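Local coordinates for protein uroporphyrinogen III synthase (Thermus thermophilus, PDB 1WCW) that probably catalyses the ring closure of hydroxymethylbilane, with inversion of ring D, to give uroporphyrinogen III in tetrapyrrole biosynthesis, at residues A12-R17 and D185-V190; L34-Q39 and L173-A178. All coordinates share one frame; numbering follows the deposited sequence.

Contact 1. Residues A12-R17 and D185-V190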
ATOM      1  N   ALA A  12     -16.126 -10.301   2.942  1.00  8.21           N
ATOM      2  CA  ALA A  12     -15.423  -9.466   3.939  1.00  7.01           C
ATOM      3  C   ALA A  12     -14.499  -8.479   3.196  1.00  8.60           C
ATOM      4  O   ALA A  12     -13.980  -8.822   2.096  1.00  8.63           O
ATOM      5  CB  ALA A  12     -14.644 -10.320   4.814  1.00  8.68           C
ATOM      6  N   TYR A  13     -14.287  -7.314   3.750  1.00  8.38           N
ATOM      7  CA  TYR A  13     -13.444  -6.281   3.182  1.00  6.99           C
ATOM      8  C   TYR A  13     -12.385  -5.946   4.198  1.00  9.02           C
ATOM      9  O   TYR A  13     -12.703  -5.618   5.347  1.00  8.54           O
ATOM     10  CB  TYR A  13     -14.304  -5.073   2.898  1.00 10.28           C
ATOM     11  CG  TYR A  13     -13.643  -3.918   2.217  1.00 10.54           C
ATOM     12  CD1 TYR A  13     -13.433  -2.711   2.892  1.00 12.47           C
ATOM     13  CD2 TYR A  13     -13.246  -4.017   0.898  1.00 14.49           C
ATOM     14  CE1 TYR A  13     -12.821  -1.627   2.240  1.00 14.17           C
ATOM     15  CE2 TYR A  13     -12.662  -2.973   0.258  1.00 14.10           C
ATOM     16  CZ  TYR A  13     -12.455  -1.805   0.936  1.00 14.07           C
ATOM     17  OH  TYR A  13     -11.852  -0.755   0.260  1.00 21.91           O
ATOM     18  N   ALA A  14     -11.113  -6.039   3.798  1.00  7.77           N
ATOM     19  CA  ALA A  14      -9.987  -5.778   4.725  1.00  9.35           C
ATOM     20  C   ALA A  14      -9.514  -4.319   4.659  1.00 10.16           C
ATOM     21  O   ALA A  14      -8.590  -4.001   5.414  1.00 12.01           O
ATOM     22  CB  ALA A  14      -8.811  -6.731   4.393  1.00  9.55           C
ATOM     23  N   GLY A  15     -10.109  -3.490   3.828  1.00  9.98           N
ATOM     24  CA  GLY A  15      -9.697  -2.094   3.677  1.00 10.75           C
ATOM     25  C   GLY A  15     -10.244  -1.182   4.746  1.00 13.19           C
ATOM     26  O   GLY A  15     -11.080  -1.540   5.570  1.00 14.48           O
ATOM     27  N   LEU A  16      -9.675   0.010   4.765  1.00 18.61           N
ATOM     28  CA  LEU A  16     -10.083   1.011   5.751  1.00 17.67           C
ATOM     29  C   LEU A  16     -10.813   2.222   5.153  1.00 17.59           C
ATOM     30  O   LEU A  16     -11.849   2.613   5.629  1.00 23.67           O
ATOM     31  CB  LEU A  16      -8.857   1.487   6.523  1.00 21.62           C
ATOM     32  CG  LEU A  16      -9.050   2.507   7.649  1.00 22.27           C
ATOM     33  CD1 LEU A  16      -9.837   1.950   8.804  1.00 27.22           C
ATOM     34  CD2 LEU A  16      -7.701   2.916   8.107  1.00 23.80           C
ATOM     35  N   ARG A  17     -10.271   2.749   4.094  1.00 16.54           N
ATOM     36  CA  ARG A  17     -10.735   3.973   3.445  1.00 21.19           C
ATOM     37  C   ARG A  17     -12.112   4.075   2.821  1.00 26.29           C
ATOM     38  O   ARG A  17     -12.851   5.041   3.030  1.00 26.79           O
ATOM     39  CB  ARG A  17      -9.708   4.338   2.371  1.00 27.06           C
ATOM     40  CG  ARG A  17      -8.215   4.227   2.795  1.00 35.54           C
ATOM     41  CD  ARG A  17      -7.777   2.893   3.577  1.00 34.81           C
ATOM     42  NE  ARG A  17      -7.398   1.736   2.767  1.00 40.31           N
ATOM     43  CZ  ARG A  17      -8.260   0.863   2.287  1.00 25.33           C
ATOM     44  NH1 ARG A  17      -7.850  -0.146   1.563  1.00 43.92           N
ATOM     45  NH2 ARG A  17      -9.551   1.017   2.533  1.00 48.90           N
ATOM     46  N   ASP A 185     -17.412 -16.086   2.814  1.00 10.42           N
ATOM     47  CA  ASP A 185     -17.131 -16.818   1.596  1.00  9.75           C
ATOM     48  C   ASP A 185     -15.966 -16.271   0.787  1.00  9.26           C
ATOM     49  O   ASP A 185     -15.339 -17.002   0.052  1.00  9.28           O
ATOM     50  CB  ASP A 185     -18.363 -16.810   0.695  1.00 12.60           C
ATOM     51  CG  ASP A 185     -19.556 -17.511   1.349  1.00 15.48           C
ATOM     52  OD1 ASP A 185     -19.367 -18.682   1.740  1.00 18.92           O
ATOM     53  OD2 ASP A 185     -20.633 -16.872   1.540  1.00 15.44           O
ATOM     54  N   ALA A 186     -15.714 -14.979   0.932  1.00  8.20           N
ATOM     55  CA  ALA A 186     -14.633 -14.331   0.190  1.00  8.51           C
ATOM     56  C   ALA A 186     -14.099 -13.174   0.989  1.00  7.18           C
ATOM     57  O   ALA A 186     -14.841 -12.637   1.871  1.00  8.27           O
ATOM     58  CB  ALA A 186     -15.123 -13.853  -1.163  1.00 10.65           C
ATOM     59  N   LEU A 187     -12.838 -12.783   0.730  1.00  7.12           N
ATOM     60  CA  LEU A 187     -12.217 -11.681   1.438  1.00  6.33           C
ATOM     61  C   LEU A 187     -11.537 -10.826   0.416  1.00  6.04           C
ATOM     62  O   LEU A 187     -10.687 -11.331  -0.335  1.00  6.77           O
ATOM     63  CB  LEU A 187     -11.211 -12.202   2.481  1.00  6.94           C
ATOM     64  CG  LEU A 187     -10.312 -11.135   3.058  1.00  6.48           C
ATOM     65  CD1 LEU A 187     -11.053 -10.096   3.844  1.00  7.94           C
ATOM     66  CD2 LEU A 187      -9.309 -11.882   4.045  1.00  9.84           C
ATOM     67  N   ALA A 188     -11.852  -9.530   0.416  1.00  7.06           N
ATOM     68  CA  ALA A 188     -11.260  -8.590  -0.532  1.00  7.30           C
ATOM     69  C   ALA A 188     -10.153  -7.769   0.112  1.00  6.22           C
ATOM     70  O   ALA A 188     -10.355  -7.162   1.158  1.00  7.06           O
ATOM     71  CB  ALA A 188     -12.373  -7.695  -1.045  1.00  8.30           C
ATOM     72  N   PHE A 189      -9.017  -7.726  -0.597  1.00  7.29           N
ATOM     73  CA  PHE A 189      -7.847  -6.910  -0.221  1.00  7.14           C
ATOM     74  C   PHE A 189      -7.678  -5.855  -1.296  1.00  8.22           C
ATOM     75  O   PHE A 189      -7.695  -6.156  -2.485  1.00  8.94           O
ATOM     76  CB  PHE A 189      -6.573  -7.763  -0.186  1.00  8.60           C
ATOM     77  CG  PHE A 189      -6.622  -8.901   0.788  1.00  6.24           C
ATOM     78  CD1 PHE A 189      -7.060 -10.132   0.438  1.00  8.06           C
ATOM     79  CD2 PHE A 189      -6.087  -8.702   2.048  1.00  9.54           C
ATOM     80  CE1 PHE A 189      -6.980 -11.217   1.353  1.00  8.09           C
ATOM     81  CE2 PHE A 189      -6.001  -9.788   2.957  1.00  8.10           C
ATOM     82  CZ  PHE A 189      -6.436 -11.001   2.593  1.00  8.27           C
ATOM     83  N   VAL A 190      -7.491  -4.624  -0.857  1.00  9.18           N
ATOM     84  CA  VAL A 190      -7.277  -3.549  -1.822  1.00 11.02           C
ATOM     85  C   VAL A 190      -5.887  -2.971  -1.826  1.00 11.55           C
ATOM     86  O   VAL A 190      -5.564  -2.134  -2.660  1.00 16.49           O
ATOM     87  CB  VAL A 190      -8.299  -2.397  -1.725  1.00 15.31           C
ATOM     88  CG1 VAL A 190      -9.714  -2.991  -2.004  1.00 17.08           C
ATOM     89  CG2 VAL A 190      -8.231  -1.786  -0.402  1.00 17.13           C
TER

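Contact 2. Residues L34-Q39 and L173-A178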
ATOM      1  N   LEU A  34     -19.177  -7.689   5.035  1.00  8.92           N
ATOM      2  CA  LEU A  34     -18.639  -7.637   6.411  1.00  8.32           C
ATOM      3  C   LEU A  34     -17.396  -6.792   6.387  1.00  8.32           C
ATOM      4  O   LEU A  34     -16.547  -6.943   5.475  1.00 11.12           O
ATOM      5  CB  LEU A  34     -18.278  -8.991   6.925  1.00 10.28           C
ATOM      6  CG  LEU A  34     -19.497  -9.924   7.040  1.00 13.36           C
ATOM      7  CD1 LEU A  34     -19.014 -11.364   7.376  1.00 22.28           C
ATOM      8  CD2 LEU A  34     -20.408  -9.425   8.157  1.00 15.31           C
ATOM      9  N   LEU A  35     -17.196  -5.936   7.363  1.00  7.52           N
ATOM     10  CA  LEU A  35     -16.072  -5.024   7.397  1.00  7.54           C
ATOM     11  C   LEU A  35     -15.124  -5.462   8.452  1.00  8.79           C
ATOM     12  O   LEU A  35     -15.439  -5.420   9.636  1.00 10.22           O
ATOM     13  CB  LEU A  35     -16.532  -3.581   7.708  1.00  8.80           C
ATOM     14  CG  LEU A  35     -17.628  -3.040   6.771  1.00 10.64           C
ATOM     15  CD1 LEU A  35     -18.030  -1.630   7.235  1.00 15.97           C
ATOM     16  CD2 LEU A  35     -17.126  -3.006   5.331  1.00 14.31           C
ATOM     17  N   PHE A  36     -13.927  -5.849   8.011  1.00  8.41           N
ATOM     18  CA  PHE A  36     -12.848  -6.311   8.892  1.00  9.38           C
ATOM     19  C   PHE A  36     -11.549  -5.567   8.551  1.00  8.34           C
ATOM     20  O   PHE A  36     -10.633  -6.179   7.961  1.00  9.37           O
ATOM     21  CB  PHE A  36     -12.678  -7.848   8.781  1.00 10.75           C
ATOM     22  CG  PHE A  36     -13.790  -8.617   9.433  1.00 10.62           C
ATOM     23  CD1 PHE A  36     -14.740  -9.312   8.702  1.00 12.03           C
ATOM     24  CD2 PHE A  36     -13.862  -8.675  10.815  1.00 14.39           C
ATOM     25  CE1 PHE A  36     -15.736 -10.060   9.390  1.00 12.68           C
ATOM     26  CE2 PHE A  36     -14.858  -9.410  11.442  1.00 19.26           C
ATOM     27  CZ  PHE A  36     -15.785 -10.093  10.718  1.00 13.34           C
ATOM     28  N   PRO A  37     -11.441  -4.287   8.913  1.00  9.34           N
ATOM     29  CA  PRO A  37     -10.196  -3.575   8.593  1.00  9.64           C
ATOM     30  C   PRO A  37      -9.022  -4.189   9.325  1.00 10.03           C
ATOM     31  O   PRO A  37      -9.122  -4.599  10.485  1.00 12.69           O
ATOM     32  CB  PRO A  37     -10.431  -2.139   9.069  1.00 10.33           C
ATOM     33  CG  PRO A  37     -11.598  -2.259  10.016  1.00 16.37           C
ATOM     34  CD  PRO A  37     -12.456  -3.413   9.545  1.00 10.90           C
ATOM     35  N   VAL A  38      -7.873  -4.202   8.677  1.00  9.52           N
ATOM     36  CA  VAL A  38      -6.685  -4.761   9.279  1.00 10.09           C
ATOM     37  C   VAL A  38      -5.642  -3.672   9.512  1.00 10.86           C
ATOM     38  O   VAL A  38      -4.524  -4.010  10.007  1.00 12.70           O
ATOM     39  CB  VAL A  38      -6.059  -5.884   8.421  1.00  9.59           C
ATOM     40  CG1 VAL A  38      -7.030  -7.064   8.264  1.00 10.25           C
ATOM     41  CG2 VAL A  38      -5.633  -5.393   7.053  1.00 10.57           C
ATOM     42  N   GLN A  39      -5.937  -2.421   9.204  1.00 11.73           N
ATOM     43  CA  GLN A  39      -4.959  -1.366   9.380  1.00 12.96           C
ATOM     44  C   GLN A  39      -5.578  -0.164  10.031  1.00 15.88           C
ATOM     45  O   GLN A  39      -6.817   0.040  10.036  1.00 15.55           O
ATOM     46  CB  GLN A  39      -4.327  -0.934   8.058  1.00 13.80           C
ATOM     47  CG  GLN A  39      -5.090   0.114   7.300  1.00 20.20           C
ATOM     48  CD  GLN A  39      -4.752   0.038   5.806  1.00 24.83           C
ATOM     49  OE1 GLN A  39      -5.349  -0.734   5.080  1.00 25.94           O
ATOM     50  NE2 GLN A  39      -3.804   0.849   5.353  1.00 29.86           N
ATOM     51  N   LEU A 173      -7.010 -10.165  14.448  1.00  9.74           N
ATOM     52  CA  LEU A 173      -7.404 -11.382  15.132  1.00 10.05           C
ATOM     53  C   LEU A 173      -8.876 -11.702  14.919  1.00  8.59           C
ATOM     54  O   LEU A 173      -9.215 -12.869  14.721  1.00 11.93           O
ATOM     55  CB  LEU A 173      -7.045 -11.280  16.648  1.00 12.72           C
ATOM     56  CG  LEU A 173      -5.517 -11.227  16.906  1.00 16.31           C
ATOM     57  CD1 LEU A 173      -5.323 -11.161  18.449  1.00 22.21           C
ATOM     58  CD2 LEU A 173      -4.811 -12.479  16.315  1.00 17.27           C
ATOM     59  N   ARG A 174      -9.716 -10.666  14.848  1.00 10.69           N
ATOM     60  CA  ARG A 174     -11.127 -10.881  14.616  1.00 11.63           C
ATOM     61  C   ARG A 174     -11.339 -11.418  13.190  1.00  9.99           C
ATOM     62  O   ARG A 174     -12.178 -12.313  12.973  1.00 11.05           O
ATOM     63  CB  ARG A 174     -11.903  -9.576  14.800  1.00 12.52           C
ATOM     64  CG  ARG A 174     -12.117  -9.177  16.257  1.00 20.19           C
ATOM     65  CD  ARG A 174     -13.138  -8.078  16.358  1.00 27.88           C
ATOM     66  NE  ARG A 174     -12.541  -6.806  16.740  1.00 41.60           N
ATOM     67  CZ  ARG A 174     -12.357  -5.787  15.913  1.00 39.31           C
ATOM     68  NH1 ARG A 174     -11.783  -4.682  16.357  1.00 41.23           N
ATOM     69  NH2 ARG A 174     -12.763  -5.884  14.663  1.00 41.09           N
ATOM     70  N   LEU A 175     -10.633 -10.873  12.227  1.00  9.32           N
ATOM     71  CA  LEU A 175     -10.755 -11.378  10.861  1.00  7.88           C
ATOM     72  C   LEU A 175     -10.244 -12.797  10.768  1.00  8.99           C
ATOM     73  O   LEU A 175     -10.884 -13.649  10.109  1.00 10.22           O
ATOM     74  CB  LEU A 175      -9.974 -10.468   9.961  1.00  7.91           C
ATOM     75  CG  LEU A 175      -9.946 -10.894   8.447  1.00  8.73           C
ATOM     76  CD1 LEU A 175     -11.358 -11.151   7.908  1.00  9.48           C
ATOM     77  CD2 LEU A 175      -9.256  -9.843   7.631  1.00  9.09           C
ATOM     78  N   GLU A 176      -9.090 -13.084  11.390  1.00  9.12           N
ATOM     79  CA  GLU A 176      -8.607 -14.464  11.368  1.00 11.77           C
ATOM     80  C   GLU A 176      -9.644 -15.439  11.954  1.00 11.52           C
ATOM     81  O   GLU A 176      -9.917 -16.496  11.341  1.00 13.37           O
ATOM     82  CB  GLU A 176      -7.283 -14.535  12.127  1.00 11.40           C
ATOM     83  CG  GLU A 176      -6.747 -15.985  12.206  1.00 15.11           C
ATOM     84  CD  GLU A 176      -5.515 -16.116  13.117  1.00 17.09           C
ATOM     85  OE1 GLU A 176      -4.791 -17.129  12.930  1.00 17.55           O
ATOM     86  OE2 GLU A 176      -5.290 -15.229  13.973  1.00 16.65           O
ATOM     87  N   GLU A 177     -10.261 -15.055  13.062  1.00 11.39           N
ATOM     88  CA  GLU A 177     -11.277 -15.942  13.652  1.00 14.67           C
ATOM     89  C   GLU A 177     -12.451 -16.129  12.684  1.00 13.80           C
ATOM     90  O   GLU A 177     -12.917 -17.266  12.522  1.00 16.89           O
ATOM     91  CB  GLU A 177     -11.812 -15.377  14.968  1.00 16.66           C
ATOM     92  CG  GLU A 177     -10.834 -15.295  16.158  1.00 24.75           C
ATOM     93  CD  GLU A 177     -11.333 -14.333  17.254  1.00 33.35           C
ATOM     94  OE1 GLU A 177     -10.486 -13.786  18.011  1.00 43.23           O
ATOM     95  OE2 GLU A 177     -12.570 -14.122  17.365  1.00 43.70           O
ATOM     96  N   ALA A 178     -12.913 -15.068  12.035  1.00 13.27           N
ATOM     97  CA  ALA A 178     -14.034 -15.196  11.081  1.00 15.58           C
ATOM     98  C   ALA A 178     -13.646 -16.093   9.920  1.00 13.03           C
ATOM     99  O   ALA A 178     -14.432 -16.979   9.498  1.00 17.32           O
ATOM    100  CB  ALA A 178     -14.413 -13.821  10.588  1.00 16.44           C
TER

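Contact 1. Residues A12-R17 and D185-V190
Ala12 bonds to strand 186-189 through both its N and its O. Ala12 N donates to Ala186 O (2.9 Å). Ala12 O accepts from Ala188 N at 2.8 Å and also receives a CA-H...O contact from Leu187 CA. A third bond, Ala14 N to Ala188 O (3.0 Å), extends the parallel pairing past the end of strand 10-13. This is the tight part of the contact.

Leu187 CG stands anti to the backbone N (chi1 168°), and CD1 reaches back across to the other strand. Leu187 CD1 meets Ala12 CB at 3.7 Å and also reaches Ala14 CB. The same Ala14 methyl, CB, touches Phe189 CD2, 4.1 Å away. Helix 192-201 packs on this face through Leu198 and Val195.

The two strands are neighbours in the middle of a five-stranded parallel sheet of order 2-1-3-4-5, as in flavodoxin-like folds. Their C-terminal ends form the switch point of that topology: strand 10-13 leads to helix 19-28 on one face, strand 186-189 to helix 192-201 on the opposite face.

Tyr13 and Ala188 share the face toward helix 245-260. The Tyr13 ring also stacks with Phe22. Tyr13 CE2 meets Val190 CG1 at 3.7 Å, the two side chains crossing at about a right angle. Gly15 N sits 3.5 Å above the plane of the Tyr13 ring, toward its rim.

Beyond Ala14 the backbones part, and Gly15 CA and Val190 CA are 6.2 Å apart. Val190 still packs against the Tyr13 ring, so the loose side is the separated backbones and the exposed Arg17. The Arg17 chain bends back at chi2 and chi3 toward Val190, but NH1 is modelled too close to Val190 CG2, so that approach is doubtful. Val190 N donates to Gln194 OE1.

Contact 2. Residues L34-Q39 and L173-A178
Arg174 O accepts the helical bond from Ala178 N (3.0 Å) and has Phe36 CE2 beside it at 4.2 Å. The rest of the contact is apolar. Here a helix of a flavodoxin-like α/β domain packs on the loop that follows edge strand 32-35. This helix, 169-181, comes just before strand 186-189 in the chain. Helix 192-201 flanks it on the same face, with Leu198 touching Leu175.

Phe36 is the main side chain here. Its CG is anti to the carbonyl carbon (chi1 -72°), and the ring extends along the helix surface. Phe36 CD2 lies 4.1 Å from Leu175 CA. At the far tip of the ring, Phe36 CZ is 4.0 Å from the methyl CB of Ala178. Arg174 CB adds a more distant touch at Phe36 CE2, and the Arg174 side chain is exposed, so the solvent side of the contact lies there.

Leu175 fills the inner side. With CG anti to the backbone N (chi1 178°), the fork at CG points toward Phe36 and Val38. A chi2 of 51° turns CD1 to the one and CD2 to the other. Leu175 CD1 lies against the root of Phe36, 3.7 Å from Phe36 CB and 3.8 Å from Phe36 CG. The other branch passes Phe36 O and continues to Val38, which is buried and also touches Gln194. Leu175 and Val38 cross obliquely, with Leu175 CD2 3.6 Å from Val38 CG1.

Contacts 1 and 2 belong to the same parallel sheet. Strand 10-13 lies between strands 186-189 and 32-35, and Tyr13 probably bonds through its N to Leu34 O and through its O to Phe36 N. Contact 1 is in the middle of the sheet, its centre about 14 Å from the chain centre, and rests mainly on backbone bonds between strands. Contact 2 is at the edge, its centre about 18 Å out, and joins helix to loop mainly by apolar side chains. Most touching residues of both are buried, with an exposed arginine at each margin: Arg17 and Arg174. Helix 192-201 touches both contacts, and Phe36 also packs on Ala12.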